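Side-chain contacts in adenylate kinase (Thermus thermophilus, PDB 3CM0), which catalyses the reversible transfer of a phosphate group between ATP and AMP, giving two ADP, and so helps balance the adenine nucleotides of the cell: residues V114-L119 with R142-Y147; P153-Y158 with L164-G169. All blocks are in the same frame, centred on the assembly; numbering follows the deposited sequence.

In the fold
Strand 104-113, inside the five-stranded parallel sheet, runs out into helix 116-130, whose first turn belongs to contact 1. The chain continues through the LID (125-135) and comes back along helix 137-160, where residues 142-147 meet that first turn and close a loop containing the LID. Further along the same helix, residues 153-158 begin contact 2, which closes a short turn as the chain enters edge strand 164-168. The two loops follow in series, neither enclosing the other. Contact 1 thus joins the helix that runs into the LID to the one that leaves it, and contact 2 fastens the returning helix to the sheet. They also touch directly, Val114 CG2 packing 3.9 Å from Gly169 C.

Contact 1. Residues V114-L119 with R142-Y147; sequences VPEEEL and RRLEVY
Leu144 reaches from helix 137-160 into the first turn of helix 116-130, where Glu116 and Leu119 receive it. Its CB points toward that turn, and CG stands anti to the carbonyl carbon (chi1 -70°), which carries both methyl groups across the gap. At the fork the branches part. CD1 comes up alongside the Glu116 stem, 3.9 Å from Glu116 CG, and lies 4.1 Å from Glu116 OE1. CD2 meets Leu119, three residues on from Glu116, 4.3 Å from Leu119 CD1. Glu116 and Leu144 run alongside each other, pointing opposite ways: with CG anti to the backbone N (chi1 -178°) and the chain extended beyond, Glu116 lays its CG methylene against Leu144 CD1 while its carboxylate continues past. There OE1 has a long, weak ion pair with Arg141. The contact is thus small and apolar, with the acid contributing its aliphatic part. Pro115, at the N-cap position, starts the helix, and its O accepts Leu119 N at 3.1 Å. Arg143, the residue before Leu144 and a predicted AMP ligand, forms a salt bridge with Asp135 in the LID. Leu119 also packs on Pro12, just ahead of the predicted ATP-binding residues Gly14 to Thr19, so the contact sits where the helices entering and leaving the LID come together beside the P-loop, beyond the end of strand 104-113.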
ATOM      1  N   VAL A 114       4.907  -8.077 -12.318  1.00 10.35           N
ATOM      2  CA  VAL A 114       5.432  -9.455 -12.411  1.00 14.65           C
ATOM      3  C   VAL A 114       4.536 -10.214 -13.370  1.00 14.16           C
ATOM      4  O   VAL A 114       3.337 -10.030 -13.355  1.00 15.87           O
ATOM      5  CB  VAL A 114       5.385 -10.145 -11.021  1.00 14.45           C
ATOM      6  CG1 VAL A 114       5.920 -11.575 -11.113  1.00 15.06           C
ATOM      7  CG2 VAL A 114       6.237  -9.338 -10.011  1.00 18.72           C
ATOM      8  N   PRO A 115       5.120 -11.076 -14.229  1.00 12.96           N
ATOM      9  CA  PRO A 115       4.300 -11.843 -15.176  1.00 16.94           C
ATOM     10  C   PRO A 115       3.303 -12.674 -14.367  1.00 12.02           C
ATOM     11  O   PRO A 115       3.673 -13.268 -13.353  1.00 13.33           O
ATOM     12  CB  PRO A 115       5.330 -12.717 -15.894  1.00 16.74           C
ATOM     13  CG  PRO A 115       6.533 -11.926 -15.871  1.00 16.14           C
ATOM     14  CD  PRO A 115       6.552 -11.281 -14.475  1.00 14.79           C
ATOM     15  N   GLU A 116       2.065 -12.774 -14.842  1.00 13.71           N
ATOM     16  CA  GLU A 116       1.046 -13.475 -14.086  1.00 20.44           C
ATOM     17  C   GLU A 116       1.375 -14.929 -13.846  1.00 20.45           C
ATOM     18  O   GLU A 116       1.070 -15.455 -12.789  1.00 18.01           O
ATOM     19  CB  GLU A 116      -0.328 -13.351 -14.757  1.00 24.38           C
ATOM     20  CG  GLU A 116      -1.420 -14.044 -13.935  1.00 31.29           C
ATOM     21  CD  GLU A 116      -2.842 -13.714 -14.379  1.00 41.24           C
ATOM     22  OE1 GLU A 116      -3.775 -14.443 -13.971  1.00 40.21           O
ATOM     23  OE2 GLU A 116      -3.033 -12.727 -15.117  1.00 44.38           O
ATOM     24  N   GLU A 117       2.008 -15.581 -14.815  1.00 15.30           N
ATOM     25  CA  GLU A 117       2.356 -16.983 -14.604  1.00 22.42           C
ATOM     26  C   GLU A 117       3.296 -17.149 -13.395  1.00 18.90           C
ATOM     27  O   GLU A 117       3.196 -18.125 -12.651  1.00 18.87           O
ATOM     28  CB  GLU A 117       2.994 -17.569 -15.879  1.00 23.15           C
ATOM     29  CG  GLU A 117       4.150 -16.728 -16.419  1.00 32.03           C
ATOM     30  CD  GLU A 117       3.759 -15.691 -17.500  1.00 38.04           C
ATOM     31  OE1 GLU A 117       2.780 -14.905 -17.341  1.00 27.94           O
ATOM     32  OE2 GLU A 117       4.467 -15.660 -18.525  1.00 33.86           O
ATOM     33  N   GLU A 118       4.205 -16.202 -13.185  1.00 14.62           N
ATOM     34  CA  GLU A 118       5.121 -16.275 -12.054  1.00 15.01           C
ATOM     35  C   GLU A 118       4.378 -15.963 -10.744  1.00 15.64           C
ATOM     36  O   GLU A 118       4.643 -16.584  -9.685  1.00 16.13           O
ATOM     37  CB  GLU A 118       6.293 -15.273 -12.225  1.00 15.64           C
ATOM     38  CG  GLU A 118       7.222 -15.645 -13.416  1.00 22.59           C
ATOM     39  CD  GLU A 118       7.980 -16.952 -13.191  1.00 28.95           C
ATOM     40  OE1 GLU A 118       7.912 -17.497 -12.072  1.00 21.58           O
ATOM     41  OE2 GLU A 118       8.663 -17.436 -14.126  1.00 24.28           O
ATOM     42  N   LEU A 119       3.484 -14.986 -10.788  1.00 15.67           N
ATOM     43  CA  LEU A 119       2.747 -14.688  -9.550  1.00 18.66           C
ATOM     44  C   LEU A 119       1.955 -15.929  -9.139  1.00 19.31           C
ATOM     45  O   LEU A 119       1.953 -16.320  -7.967  1.00 18.85           O
ATOM     46  CB  LEU A 119       1.785 -13.548  -9.763  1.00 16.41           C
ATOM     47  CG  LEU A 119       2.352 -12.144  -9.933  1.00 22.39           C
ATOM     48  CD1 LEU A 119       1.243 -11.246 -10.442  1.00 20.76           C
ATOM     49  CD2 LEU A 119       2.905 -11.637  -8.613  1.00 24.42           C
ATOM     50  N   ARG A 142      -8.463 -15.478 -10.361  1.00 28.47           N
ATOM     51  CA  ARG A 142      -9.615 -14.607 -10.187  1.00 29.11           C
ATOM     52  C   ARG A 142      -9.280 -13.460  -9.240  1.00 26.70           C
ATOM     53  O   ARG A 142      -9.638 -12.303  -9.491  1.00 32.45           O
ATOM     54  CB  ARG A 142     -10.801 -15.389  -9.617  1.00 38.97           C
ATOM     55  CG  ARG A 142     -12.079 -14.565  -9.581  1.00 46.06           C
ATOM     56  CD  ARG A 142     -13.185 -15.317  -8.858  1.00 69.04           C
ATOM     57  NE  ARG A 142     -12.783 -15.703  -7.504  1.00 75.82           N
ATOM     58  CZ  ARG A 142     -12.430 -14.845  -6.551  1.00 78.01           C
ATOM     59  NH1 ARG A 142     -12.426 -13.541  -6.794  1.00 79.28           N
ATOM     60  NH2 ARG A 142     -12.073 -15.293  -5.352  1.00 81.15           N
ATOM     61  N   ARG A 143      -8.605 -13.771  -8.142  1.00 23.86           N
ATOM     62  CA  ARG A 143      -8.230 -12.728  -7.211  1.00 30.04           C
ATOM     63  C   ARG A 143      -7.300 -11.727  -7.903  1.00 31.42           C
ATOM     64  O   ARG A 143      -7.351 -10.529  -7.605  1.00 23.63           O
ATOM     65  CB  ARG A 143      -7.566 -13.330  -5.973  1.00 38.35           C
ATOM     66  CG  ARG A 143      -8.549 -14.105  -5.081  1.00 52.91           C
ATOM     67  CD  ARG A 143      -7.828 -14.903  -3.989  1.00 60.95           C
ATOM     68  NE  ARG A 143      -8.749 -15.584  -3.076  1.00 60.76           N
ATOM     69  CZ  ARG A 143      -8.373 -16.466  -2.152  1.00 60.43           C
ATOM     70  NH1 ARG A 143      -7.091 -16.777  -2.021  1.00 72.03           N
ATOM     71  NH2 ARG A 143      -9.270 -17.035  -1.356  1.00 64.88           N
ATOM     72  N   LEU A 144      -6.462 -12.200  -8.835  1.00 25.62           N
ATOM     73  CA  LEU A 144      -5.554 -11.295  -9.541  1.00 21.14           C
ATOM     74  C   LEU A 144      -6.319 -10.391 -10.500  1.00 18.94           C
ATOM     75  O   LEU A 144      -5.945  -9.234 -10.714  1.00 20.02           O
ATOM     76  CB  LEU A 144      -4.464 -12.093 -10.296  1.00 20.09           C
ATOM     77  CG  LEU A 144      -3.443 -12.758  -9.365  1.00 20.77           C
ATOM     78  CD1 LEU A 144      -2.524 -13.674 -10.188  1.00 21.34           C
ATOM     79  CD2 LEU A 144      -2.627 -11.691  -8.626  1.00 26.04           C
ATOM     80  N   GLU A 145      -7.403 -10.900 -11.076  1.00 24.62           N
ATOM     81  CA  GLU A 145      -8.218 -10.106 -11.997  1.00 23.10           C
ATOM     82  C   GLU A 145      -8.978  -9.017 -11.245  1.00 28.21           C
ATOM     83  O   GLU A 145      -9.170  -7.892 -11.748  1.00 25.19           O
ATOM     84  CB  GLU A 145      -9.197 -11.015 -12.744  1.00 28.88           C
ATOM     85  CG  GLU A 145     -10.181 -10.274 -13.633  1.00 33.91           C
ATOM     86  CD  GLU A 145      -9.506  -9.426 -14.704  1.00 39.27           C
ATOM     87  OE1 GLU A 145      -8.386  -9.759 -15.144  1.00 41.40           O
ATOM     88  OE2 GLU A 145     -10.115  -8.430 -15.129  1.00 42.43           O
ATOM     89  N   VAL A 146      -9.414  -9.355 -10.038  1.00 25.60           N
ATOM     90  CA  VAL A 146     -10.122  -8.388  -9.206  1.00 29.01           C
ATOM     91  C   VAL A 146      -9.148  -7.278  -8.809  1.00 28.63           C
ATOM     92  O   VAL A 146      -9.474  -6.080  -8.856  1.00 23.73           O
ATOM     93  CB  VAL A 146     -10.687  -9.063  -7.940  1.00 29.56           C
ATOM     94  CG1 VAL A 146     -11.127  -8.014  -6.928  1.00 34.50           C
ATOM     95  CG2 VAL A 146     -11.866  -9.942  -8.319  1.00 29.29           C
ATOM     96  N   TYR A 147      -7.953  -7.681  -8.401  1.00 24.65           N
ATOM     97  CA  TYR A 147      -6.927  -6.715  -8.043  1.00 22.81           C
ATOM     98  C   TYR A 147      -6.667  -5.789  -9.235  1.00 21.96           C
ATOM     99  O   TYR A 147      -6.553  -4.561  -9.081  1.00 19.92           O
ATOM    100  CB  TYR A 147      -5.623  -7.433  -7.665  1.00 21.57           C
ATOM    101  CG  TYR A 147      -4.390  -6.560  -7.827  1.00 23.63           C
ATOM    102  CD1 TYR A 147      -4.013  -5.633  -6.844  1.00 31.24           C
ATOM    103  CD2 TYR A 147      -3.659  -6.593  -9.010  1.00 26.71           C
ATOM    104  CE1 TYR A 147      -2.934  -4.757  -7.057  1.00 34.31           C
ATOM    105  CE2 TYR A 147      -2.590  -5.728  -9.233  1.00 34.35           C
ATOM    106  CZ  TYR A 147      -2.232  -4.816  -8.256  1.00 32.94           C
ATOM    107  OH  TYR A 147      -1.150  -3.982  -8.499  1.00 41.32           O
TER

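Contact 2. Residues P153-Y158 with L164-G169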
ATOM      1  N   PRO A 153      -7.803   2.130 -11.892  1.00 14.98           N
ATOM      2  CA  PRO A 153      -8.137   3.554 -11.784  1.00 16.78           C
ATOM      3  C   PRO A 153      -7.036   4.317 -11.051  1.00 13.35           C
ATOM      4  O   PRO A 153      -6.786   5.451 -11.368  1.00 13.80           O
ATOM      5  CB  PRO A 153      -9.473   3.559 -11.018  1.00 15.85           C
ATOM      6  CG  PRO A 153     -10.045   2.173 -11.342  1.00 19.92           C
ATOM      7  CD  PRO A 153      -8.842   1.304 -11.234  1.00 16.64           C
ATOM      8  N   LEU A 154      -6.370   3.676 -10.089  1.00 11.31           N
ATOM      9  CA  LEU A 154      -5.268   4.353  -9.386  1.00 12.63           C
ATOM     10  C   LEU A 154      -4.061   4.481 -10.291  1.00  9.72           C
ATOM     11  O   LEU A 154      -3.348   5.485 -10.272  1.00 12.80           O
ATOM     12  CB  LEU A 154      -4.862   3.579  -8.131  1.00 15.49           C
ATOM     13  CG  LEU A 154      -5.995   3.361  -7.135  1.00 15.04           C
ATOM     14  CD1 LEU A 154      -5.461   2.520  -5.954  1.00 20.23           C
ATOM     15  CD2 LEU A 154      -6.485   4.702  -6.620  1.00 20.09           C
ATOM     16  N   VAL A 155      -3.783   3.440 -11.072  1.00 10.75           N
ATOM     17  CA  VAL A 155      -2.649   3.518 -11.986  1.00 12.34           C
ATOM     18  C   VAL A 155      -2.868   4.684 -12.972  1.00 12.64           C
ATOM     19  O   VAL A 155      -1.962   5.461 -13.239  1.00 14.36           O
ATOM     20  CB  VAL A 155      -2.483   2.178 -12.746  1.00 14.81           C
ATOM     21  CG1 VAL A 155      -1.391   2.312 -13.790  1.00 18.36           C
ATOM     22  CG2 VAL A 155      -2.142   1.081 -11.754  1.00 20.96           C
ATOM     23  N   GLY A 156      -4.084   4.806 -13.506  1.00 17.13           N
ATOM     24  CA  GLY A 156      -4.384   5.892 -14.428  1.00 13.42           C
ATOM     25  C   GLY A 156      -4.255   7.259 -13.775  1.00 11.79           C
ATOM     26  O   GLY A 156      -3.743   8.203 -14.373  1.00 14.45           O
ATOM     27  N   TYR A 157      -4.715   7.350 -12.532  1.00  9.48           N
ATOM     28  CA  TYR A 157      -4.649   8.602 -11.771  1.00 11.82           C
ATOM     29  C   TYR A 157      -3.202   9.068 -11.599  1.00  9.49           C
ATOM     30  O   TYR A 157      -2.847  10.237 -11.834  1.00 10.26           O
ATOM     31  CB  TYR A 157      -5.257   8.369 -10.395  1.00 12.71           C
ATOM     32  CG  TYR A 157      -5.236   9.590  -9.526  1.00 10.83           C
ATOM     33  CD1 TYR A 157      -6.229  10.564  -9.636  1.00 13.22           C
ATOM     34  CD2 TYR A 157      -4.228   9.777  -8.581  1.00 11.29           C
ATOM     35  CE1 TYR A 157      -6.223  11.701  -8.811  1.00 12.47           C
ATOM     36  CE2 TYR A 157      -4.208  10.927  -7.760  1.00 12.16           C
ATOM     37  CZ  TYR A 157      -5.210  11.873  -7.882  1.00 17.03           C
ATOM     38  OH  TYR A 157      -5.203  12.970  -7.052  1.00 14.09           O
ATOM     39  N   TYR A 158      -2.328   8.138 -11.209  1.00  9.50           N
ATOM     40  CA  TYR A 158      -0.942   8.530 -11.005  1.00  9.33           C
ATOM     41  C   TYR A 158      -0.140   8.668 -12.291  1.00  9.69           C
ATOM     42  O   TYR A 158       0.741   9.516 -12.368  1.00 11.33           O
ATOM     43  CB  TYR A 158      -0.260   7.538 -10.041  1.00  8.42           C
ATOM     44  CG  TYR A 158      -0.847   7.655  -8.653  1.00  6.55           C
ATOM     45  CD1 TYR A 158      -0.765   8.883  -7.950  1.00  7.38           C
ATOM     46  CD2 TYR A 158      -1.457   6.566  -8.026  1.00 12.57           C
ATOM     47  CE1 TYR A 158      -1.276   8.987  -6.645  1.00 11.13           C
ATOM     48  CE2 TYR A 158      -1.961   6.674  -6.735  1.00 11.21           C
ATOM     49  CZ  TYR A 158      -1.865   7.869  -6.050  1.00 10.91           C
ATOM     50  OH  TYR A 158      -2.347   7.969  -4.748  1.00 13.87           O
ATOM     51  N   LEU A 164       3.947   7.813 -11.624  1.00 12.04           N
ATOM     52  CA  LEU A 164       3.942   6.338 -11.545  1.00 10.02           C
ATOM     53  C   LEU A 164       5.332   5.824 -11.934  1.00 13.73           C
ATOM     54  O   LEU A 164       5.912   6.250 -12.941  1.00 16.98           O
ATOM     55  CB  LEU A 164       2.881   5.767 -12.494  1.00 13.06           C
ATOM     56  CG  LEU A 164       2.647   4.248 -12.424  1.00 15.68           C
ATOM     57  CD1 LEU A 164       1.948   3.962 -11.067  1.00 15.28           C
ATOM     58  CD2 LEU A 164       1.692   3.797 -13.601  1.00 16.24           C
ATOM     59  N   LYS A 165       5.857   4.908 -11.135  1.00 13.60           N
ATOM     60  CA  LYS A 165       7.174   4.315 -11.375  1.00 12.27           C
ATOM     61  C   LYS A 165       6.943   2.814 -11.511  1.00 15.00           C
ATOM     62  O   LYS A 165       6.764   2.105 -10.512  1.00 15.94           O
ATOM     63  CB  LYS A 165       8.111   4.561 -10.165  1.00 13.92           C
ATOM     64  CG  LYS A 165       8.211   5.998  -9.716  1.00 16.35           C
ATOM     65  CD  LYS A 165       8.874   6.832 -10.762  1.00 19.47           C
ATOM     66  CE  LYS A 165       9.003   8.288 -10.309  1.00 26.96           C
ATOM     67  NZ  LYS A 165       9.588   9.113 -11.420  1.00 25.92           N
ATOM     68  N   ARG A 166       6.899   2.337 -12.754  1.00 13.51           N
ATOM     69  CA  ARG A 166       6.692   0.922 -13.012  1.00 13.52           C
ATOM     70  C   ARG A 166       8.040   0.269 -12.825  1.00 12.40           C
ATOM     71  O   ARG A 166       9.057   0.705 -13.399  1.00 16.52           O
ATOM     72  CB  ARG A 166       6.187   0.713 -14.448  1.00 15.37           C
ATOM     73  CG  ARG A 166       4.818   1.321 -14.697  1.00 17.39           C
ATOM     74  CD  ARG A 166       4.509   1.314 -16.210  1.00 20.74           C
ATOM     75  NE  ARG A 166       3.213   1.900 -16.516  1.00 18.64           N
ATOM     76  CZ  ARG A 166       2.042   1.272 -16.418  1.00 23.19           C
ATOM     77  NH1 ARG A 166       1.976   0.007 -16.019  1.00 22.42           N
ATOM     78  NH2 ARG A 166       0.920   1.924 -16.738  1.00 23.17           N
ATOM     79  N   VAL A 167       8.061  -0.800 -12.043  1.00 10.07           N
ATOM     80  CA  VAL A 167       9.302  -1.496 -11.740  1.00  8.11           C
ATOM     81  C   VAL A 167       9.180  -2.985 -12.027  1.00 10.43           C
ATOM     82  O   VAL A 167       8.132  -3.594 -11.791  1.00 10.81           O
ATOM     83  CB  VAL A 167       9.662  -1.301 -10.233  1.00 15.30           C
ATOM     84  CG1 VAL A 167      10.790  -2.234  -9.832  1.00 20.54           C
ATOM     85  CG2 VAL A 167      10.030   0.190  -9.972  1.00 12.24           C
ATOM     86  N   ASP A 168      10.266  -3.568 -12.532  1.00  9.80           N
ATOM     87  CA  ASP A 168      10.275  -5.021 -12.840  1.00  7.50           C
ATOM     88  C   ASP A 168      10.456  -5.787 -11.522  1.00  9.76           C
ATOM     89  O   ASP A 168      11.495  -5.705 -10.882  1.00 12.09           O
ATOM     90  CB  ASP A 168      11.422  -5.276 -13.821  1.00 13.88           C
ATOM     91  CG  ASP A 168      11.666  -6.762 -14.115  1.00 17.44           C
ATOM     92  OD1 ASP A 168      10.874  -7.607 -13.663  1.00 12.73           O
ATOM     93  OD2 ASP A 168      12.673  -7.066 -14.819  1.00 14.71           O
ATOM     94  N   GLY A 169       9.433  -6.532 -11.117  1.00 11.82           N
ATOM     95  CA  GLY A 169       9.504  -7.251  -9.850  1.00 14.35           C
ATOM     96  C   GLY A 169      10.036  -8.670  -9.885  1.00 15.78           C
ATOM     97  O   GLY A 169       9.971  -9.399  -8.884  1.00 13.06           O
TER
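The guanidinium of Arg166 is gripped by two acids outside the two segments, NH2 by Glu159 near the end of helix 137-160 and NH1 by Glu113 at the end of strand 104-113, while Val155 CG1 lies 3.8 Å from Arg166 NH2. This is the return leg of a beta-alpha-beta crossover in the P-loop kinase core: the helix leads into 164-168, an edge strand of the 2-3-1-4-5 parallel sheet, and the axis of 153-158 makes 120° with the strand, N to C. Between the segments themselves the contact is packing. Arg166, extended from CG to NE, meets Val155 at about a right angle, and Leu164 CD2 packs 3.5 Å above one guanidinium face, displaced toward its rim. The same methyl also meets Val155, so the valine, the leucine and the guanidinium pack as a trio. The other leucine branch, Leu164 CD1, lies 4.3 Å from Tyr158 CB; the tyrosine ring turns to the other side, packing on Ala92 of helix 89-101 and on Pro86, a predicted AMP ligand. Leu164 also rests on Val109 and Leu111 of the adjacent strand. With Val155 CG1 anti to the backbone N (chi1 174°), that methyl faces Leu164 CD2 at 3.4 Å, closer than carbons usually pack.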